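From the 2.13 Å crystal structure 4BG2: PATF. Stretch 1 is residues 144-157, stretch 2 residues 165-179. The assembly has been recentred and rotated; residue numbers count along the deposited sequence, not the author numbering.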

# COMPACT_ATOMS: atom_id res chain seq x y z
N GLU A 144 2.16 -19.72 -4.86
CA GLU A 144 2.68 -19.99 -6.19
C GLU A 144 4.17 -19.65 -6.22
O GLU A 144 4.63 -18.81 -5.45
CB GLU A 144 1.92 -19.17 -7.24
CG GLU A 144 0.42 -19.44 -7.30
CD GLU A 144 0.06 -20.75 -7.97
OE1 GLU A 144 0.91 -21.37 -8.65
OE2 GLU A 144 -1.10 -21.19 -7.82
N ASP A 145 4.91 -20.32 -7.11
CA ASP A 145 6.27 -19.93 -7.44
C ASP A 145 6.15 -18.76 -8.40
O ASP A 145 5.67 -18.92 -9.53
CB ASP A 145 7.05 -21.09 -8.07
CG ASP A 145 8.40 -20.65 -8.65
OD1 ASP A 145 8.97 -19.63 -8.19
OD2 ASP A 145 8.91 -21.35 -9.55
N THR A 146 6.57 -17.57 -7.95
CA THR A 146 6.28 -16.34 -8.66
C THR A 146 7.53 -15.58 -9.04
O THR A 146 7.50 -14.36 -9.24
CB THR A 146 5.32 -15.47 -7.84
OG1 THR A 146 5.86 -15.24 -6.53
CG2 THR A 146 3.98 -16.18 -7.71
N GLU A 147 8.63 -16.32 -9.22
CA GLU A 147 9.88 -15.76 -9.73
C GLU A 147 9.75 -14.96 -11.03
O GLU A 147 10.38 -13.91 -11.14
CB GLU A 147 10.94 -16.85 -9.93
CG GLU A 147 11.79 -17.06 -8.69
CD GLU A 147 13.10 -17.75 -8.97
OE1 GLU A 147 13.82 -17.30 -9.87
OE2 GLU A 147 13.42 -18.73 -8.27
N GLU A 148 8.94 -15.43 -11.99
CA GLU A 148 8.80 -14.70 -13.26
C GLU A 148 8.16 -13.31 -13.10
O GLU A 148 8.54 -12.34 -13.77
CB GLU A 148 8.10 -15.53 -14.34
CG GLU A 148 6.58 -15.63 -14.29
CD GLU A 148 6.06 -16.72 -13.37
OE1 GLU A 148 6.52 -16.79 -12.19
OE2 GLU A 148 5.18 -17.50 -13.81
N LEU A 149 7.20 -13.19 -12.18
CA LEU A 149 6.59 -11.88 -11.87
C LEU A 149 7.63 -10.97 -11.26
O LEU A 149 7.76 -9.81 -11.64
CB LEU A 149 5.42 -12.04 -10.90
CG LEU A 149 4.27 -12.95 -11.31
CD1 LEU A 149 3.13 -12.88 -10.31
CD2 LEU A 149 3.78 -12.57 -12.69
N ALA A 150 8.36 -11.49 -10.27
CA ALA A 150 9.35 -10.73 -9.53
C ALA A 150 10.50 -10.31 -10.43
O ALA A 150 11.03 -9.21 -10.26
CB ALA A 150 9.89 -11.54 -8.35
N ARG A 151 10.88 -11.16 -11.39
CA ARG A 151 11.91 -10.78 -12.39
C ARG A 151 11.51 -9.59 -13.23
O ARG A 151 12.28 -8.64 -13.39
CB ARG A 151 12.22 -11.91 -13.35
CG ARG A 151 13.23 -12.89 -12.80
CD ARG A 151 13.74 -13.85 -13.85
NE ARG A 151 14.87 -14.56 -13.27
CZ ARG A 151 14.77 -15.66 -12.53
NH1 ARG A 151 13.58 -16.23 -12.34
NH2 ARG A 151 15.86 -16.20 -12.01
N THR A 152 10.31 -9.64 -13.79
CA THR A 152 9.79 -8.53 -14.58
C THR A 152 9.82 -7.23 -13.77
O THR A 152 10.33 -6.22 -14.25
CB THR A 152 8.35 -8.80 -15.00
OG1 THR A 152 8.29 -10.05 -15.72
CG2 THR A 152 7.82 -7.66 -15.87
N ALA A 153 9.32 -7.27 -12.53
CA ALA A 153 9.34 -6.07 -11.65
C ALA A 153 10.76 -5.58 -11.39
O ALA A 153 11.04 -4.38 -11.45
CB ALA A 153 8.64 -6.37 -10.32
N LEU A 154 11.66 -6.52 -11.12
CA LEU A 154 13.06 -6.21 -10.85
C LEU A 154 13.73 -5.54 -12.05
O LEU A 154 14.49 -4.59 -11.90
CB LEU A 154 13.82 -7.50 -10.49
CG LEU A 154 15.07 -7.43 -9.63
CD1 LEU A 154 14.81 -6.80 -8.28
CD2 LEU A 154 15.61 -8.85 -9.45
N VAL A 155 13.45 -6.04 -13.25
CA VAL A 155 13.92 -5.41 -14.48
C VAL A 155 13.37 -4.00 -14.65
O VAL A 155 14.11 -3.08 -14.98
CB VAL A 155 13.50 -6.24 -15.72
CG1 VAL A 155 13.63 -5.43 -17.00
CG2 VAL A 155 14.34 -7.51 -15.79
N LEU A 156 12.07 -3.82 -14.42
CA LEU A 156 11.47 -2.49 -14.54
C LEU A 156 12.00 -1.55 -13.46
O LEU A 156 12.13 -0.36 -13.70
CB LEU A 156 9.94 -2.58 -14.45
CG LEU A 156 9.26 -3.45 -15.52
CD1 LEU A 156 7.77 -3.57 -15.27
CD2 LEU A 156 9.57 -2.89 -16.91
N ASP A 157 12.31 -2.09 -12.28
CA ASP A 157 12.90 -1.28 -11.22
C ASP A 157 14.32 -0.90 -11.61
O ASP A 157 14.73 0.24 -11.41
CB ASP A 157 12.91 -2.05 -9.90
CG ASP A 157 13.72 -1.36 -8.83
OD1 ASP A 157 13.32 -0.26 -8.38
OD2 ASP A 157 14.74 -1.94 -8.40
N LEU A 165 20.16 -10.28 -1.34
CA LEU A 165 18.92 -9.52 -1.46
C LEU A 165 18.18 -9.87 -2.77
O LEU A 165 16.97 -9.95 -2.79
CB LEU A 165 19.21 -8.03 -1.36
CG LEU A 165 18.02 -7.08 -1.42
CD1 LEU A 165 16.89 -7.53 -0.48
CD2 LEU A 165 18.50 -5.67 -1.09
N THR A 166 18.91 -10.12 -3.85
CA THR A 166 18.28 -10.50 -5.10
C THR A 166 17.42 -11.74 -4.92
O THR A 166 16.28 -11.79 -5.39
CB THR A 166 19.31 -10.73 -6.21
OG1 THR A 166 20.03 -9.51 -6.42
CG2 THR A 166 18.65 -11.15 -7.53
N ARG A 167 17.96 -12.74 -4.21
CA ARG A 167 17.21 -13.97 -3.93
C ARG A 167 15.99 -13.71 -3.05
O ARG A 167 14.93 -14.29 -3.29
CB ARG A 167 18.12 -15.03 -3.27
CG ARG A 167 19.26 -15.49 -4.18
CD ARG A 167 18.76 -16.22 -5.43
NE ARG A 167 18.10 -17.48 -5.09
CZ ARG A 167 17.20 -18.11 -5.84
NH1 ARG A 167 16.82 -17.62 -7.02
NH2 ARG A 167 16.67 -19.25 -5.40
N VAL A 168 16.12 -12.87 -2.04
CA VAL A 168 14.96 -12.47 -1.24
C VAL A 168 13.88 -11.87 -2.14
O VAL A 168 12.70 -12.22 -2.03
CB VAL A 168 15.33 -11.47 -0.13
CG1 VAL A 168 14.08 -10.97 0.56
CG2 VAL A 168 16.30 -12.10 0.90
N LEU A 169 14.28 -10.97 -3.02
CA LEU A 169 13.32 -10.31 -3.92
C LEU A 169 12.73 -11.30 -4.93
O LEU A 169 11.54 -11.27 -5.21
CB LEU A 169 13.98 -9.13 -4.65
CG LEU A 169 14.53 -8.05 -3.74
CD1 LEU A 169 15.20 -6.94 -4.52
CD2 LEU A 169 13.44 -7.49 -2.84
N LEU A 170 13.57 -12.16 -5.50
CA LEU A 170 13.09 -13.10 -6.52
C LEU A 170 12.15 -14.16 -5.93
O LEU A 170 11.22 -14.60 -6.60
CB LEU A 170 14.26 -13.79 -7.22
CG LEU A 170 15.04 -13.01 -8.29
CD1 LEU A 170 16.20 -13.86 -8.82
CD2 LEU A 170 14.13 -12.59 -9.43
N ARG A 171 12.38 -14.56 -4.67
CA ARG A 171 11.65 -15.67 -4.06
C ARG A 171 10.48 -15.26 -3.15
O ARG A 171 9.46 -15.93 -3.15
CB ARG A 171 12.60 -16.56 -3.24
CG ARG A 171 13.71 -17.25 -4.03
CD ARG A 171 13.21 -18.15 -5.15
NE ARG A 171 12.11 -19.04 -4.72
CZ ARG A 171 11.40 -19.82 -5.54
NH1 ARG A 171 11.66 -19.86 -6.84
NH2 ARG A 171 10.43 -20.58 -5.05
N ASP A 172 10.61 -14.17 -2.39
CA ASP A 172 9.59 -13.81 -1.38
C ASP A 172 8.71 -12.59 -1.70
O ASP A 172 7.85 -12.21 -0.88
CB ASP A 172 10.26 -13.62 -0.02
CG ASP A 172 10.80 -14.94 0.57
OD1 ASP A 172 10.48 -16.04 0.03
OD2 ASP A 172 11.52 -14.88 1.58
N THR A 173 8.89 -11.99 -2.88
CA THR A 173 8.07 -10.84 -3.29
C THR A 173 6.63 -11.29 -3.36
O THR A 173 6.28 -12.20 -4.11
CB THR A 173 8.56 -10.22 -4.62
OG1 THR A 173 9.80 -9.56 -4.38
CG2 THR A 173 7.58 -9.18 -5.18
N MSE A 174 5.79 -10.66 -2.56
CA MSE A 174 4.36 -10.97 -2.54
C MSE A 174 3.52 -9.79 -2.98
O MSE A 174 2.36 -9.95 -3.29
CB MSE A 174 3.98 -11.35 -1.11
CG MSE A 174 3.00 -12.51 -1.05
SE MSE A 174 2.75 -12.90 0.89
CE MSE A 174 1.55 -11.38 1.25
N VAL A 175 4.09 -8.60 -2.98
CA VAL A 175 3.41 -7.40 -3.46
C VAL A 175 4.39 -6.63 -4.35
O VAL A 175 5.58 -6.51 -4.03
CB VAL A 175 2.97 -6.46 -2.31
CG1 VAL A 175 2.01 -5.41 -2.83
CG2 VAL A 175 2.33 -7.20 -1.15
N ILE A 176 3.88 -6.06 -5.43
CA ILE A 176 4.63 -5.13 -6.26
C ILE A 176 3.87 -3.81 -6.35
O ILE A 176 2.69 -3.79 -6.70
CB ILE A 176 4.87 -5.70 -7.67
CG1 ILE A 176 5.65 -7.02 -7.57
CG2 ILE A 176 5.61 -4.69 -8.53
CD1 ILE A 176 5.55 -7.87 -8.82
N GLY A 177 4.55 -2.72 -6.00
CA GLY A 177 3.98 -1.37 -6.02
C GLY A 177 4.46 -0.58 -7.23
O GLY A 177 5.62 -0.67 -7.62
N PHE A 178 3.54 0.17 -7.82
CA PHE A 178 3.88 1.11 -8.89
C PHE A 178 3.33 2.44 -8.46
O PHE A 178 2.12 2.56 -8.26
CB PHE A 178 3.19 0.68 -10.19
CG PHE A 178 3.68 -0.63 -10.72
CD1 PHE A 178 3.06 -1.82 -10.33
CD2 PHE A 178 4.74 -0.69 -11.61
CE1 PHE A 178 3.49 -3.02 -10.83
CE2 PHE A 178 5.16 -1.90 -12.13
CZ PHE A 178 4.54 -3.07 -11.73
N GLU A 179 4.20 3.42 -8.25
CA GLU A 179 3.77 4.75 -7.86
C GLU A 179 4.01 5.70 -9.01
O GLU A 179 5.11 5.80 -9.51
CB GLU A 179 4.47 5.27 -6.59
CG GLU A 179 3.88 6.59 -6.12
CD GLU A 179 4.06 6.86 -4.62
OE1 GLU A 179 4.99 6.30 -4.03
OE2 GLU A 179 3.24 7.60 -4.03
O HOH W 1 8.50 -17.38 -5.68
O HOH W 2 8.24 -14.24 -5.90

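One helix, 147-157, packs on both the helix that contains residues 165-171 (7.9 Å between axes, directions 125° apart) and the strand 173-179 (9.0 Å, 46°), different side chains meeting each. The contact buries 685 Å², summed over both sides.

The chief hollow is made by Ala150. Its methyl group points toward the second stretch, and because nothing extends beyond CB, backbone can settle directly on it: CB of Ala150 lies 3.6 Å from O of Leu169, 3.8 Å from O of Leu170 and 4.2 Å from CB of Thr173. These distances leave little room beyond the methyl, and alanine fits. Thr173 suits the spot because its polar end is already satisfied, OG1 donating to O of Leu169 over 2.6 Å. One turn earlier, Glu147 and Leu170 bring their CA atoms within 5.3 Å, close enough for a CA-H...O contact from CA of Glu147 to O of Leu170 at 3.6 Å.

Leu170 is the principal bump, with 109 Å² covered by the first stretch, the most of any residue here. Its CA-to-CB bond runs sideways, but the end of the side chain comes nearer and fills a groove lined by Ala150, Arg151 and Leu154. Its CD2 sits 3.5 Å from CG of Arg151 and 4.0 Å from CD2 of Leu154, while its CD1 lies over one face of the Arg151 guanidinium. Arginine works well at this exposed margin, since its methylene chain covers the leucine while its charged end pairs with Glu147. Leu154 points toward the partner helix, and its other methyl, CD1, meets CD1 of Leu169 at 3.8 Å.

Over the strand, the small residue is again on the helix and the large one opposite. Ile176 reaches out with CD1 to lie 3.7 Å from CB of Ala153, filling the space that alanine leaves, although the CA atoms are 7.2 Å apart. Farther along, CD1 of Leu156 approaches the edge of the Phe178 ring, 4.4 Å from CE2.

Charge closes the other end. Arg171 starts away from the first stretch, but its three m rotamers fold the chain back, so that NH1 donates to OE2 of Glu147 at 2.5 Å in a salt bridge and forms another with OD1 of Asp145 at 3.0 Å. Glu147 also holds its own helix neighbour, its OE1 accepting a weak hydrogen bond from NH1 of Arg151 at 2.7 Å within a salt bridge. Beside this cluster, water fills the gaps that side chains leave. Water 1 accepts from N of Thr146 at 3.0 Å and lies 3.1 Å from O of Arg171; water 2 links OG1 of Thr146, at 2.7 Å, with O of Leu170, at 3.1 Å.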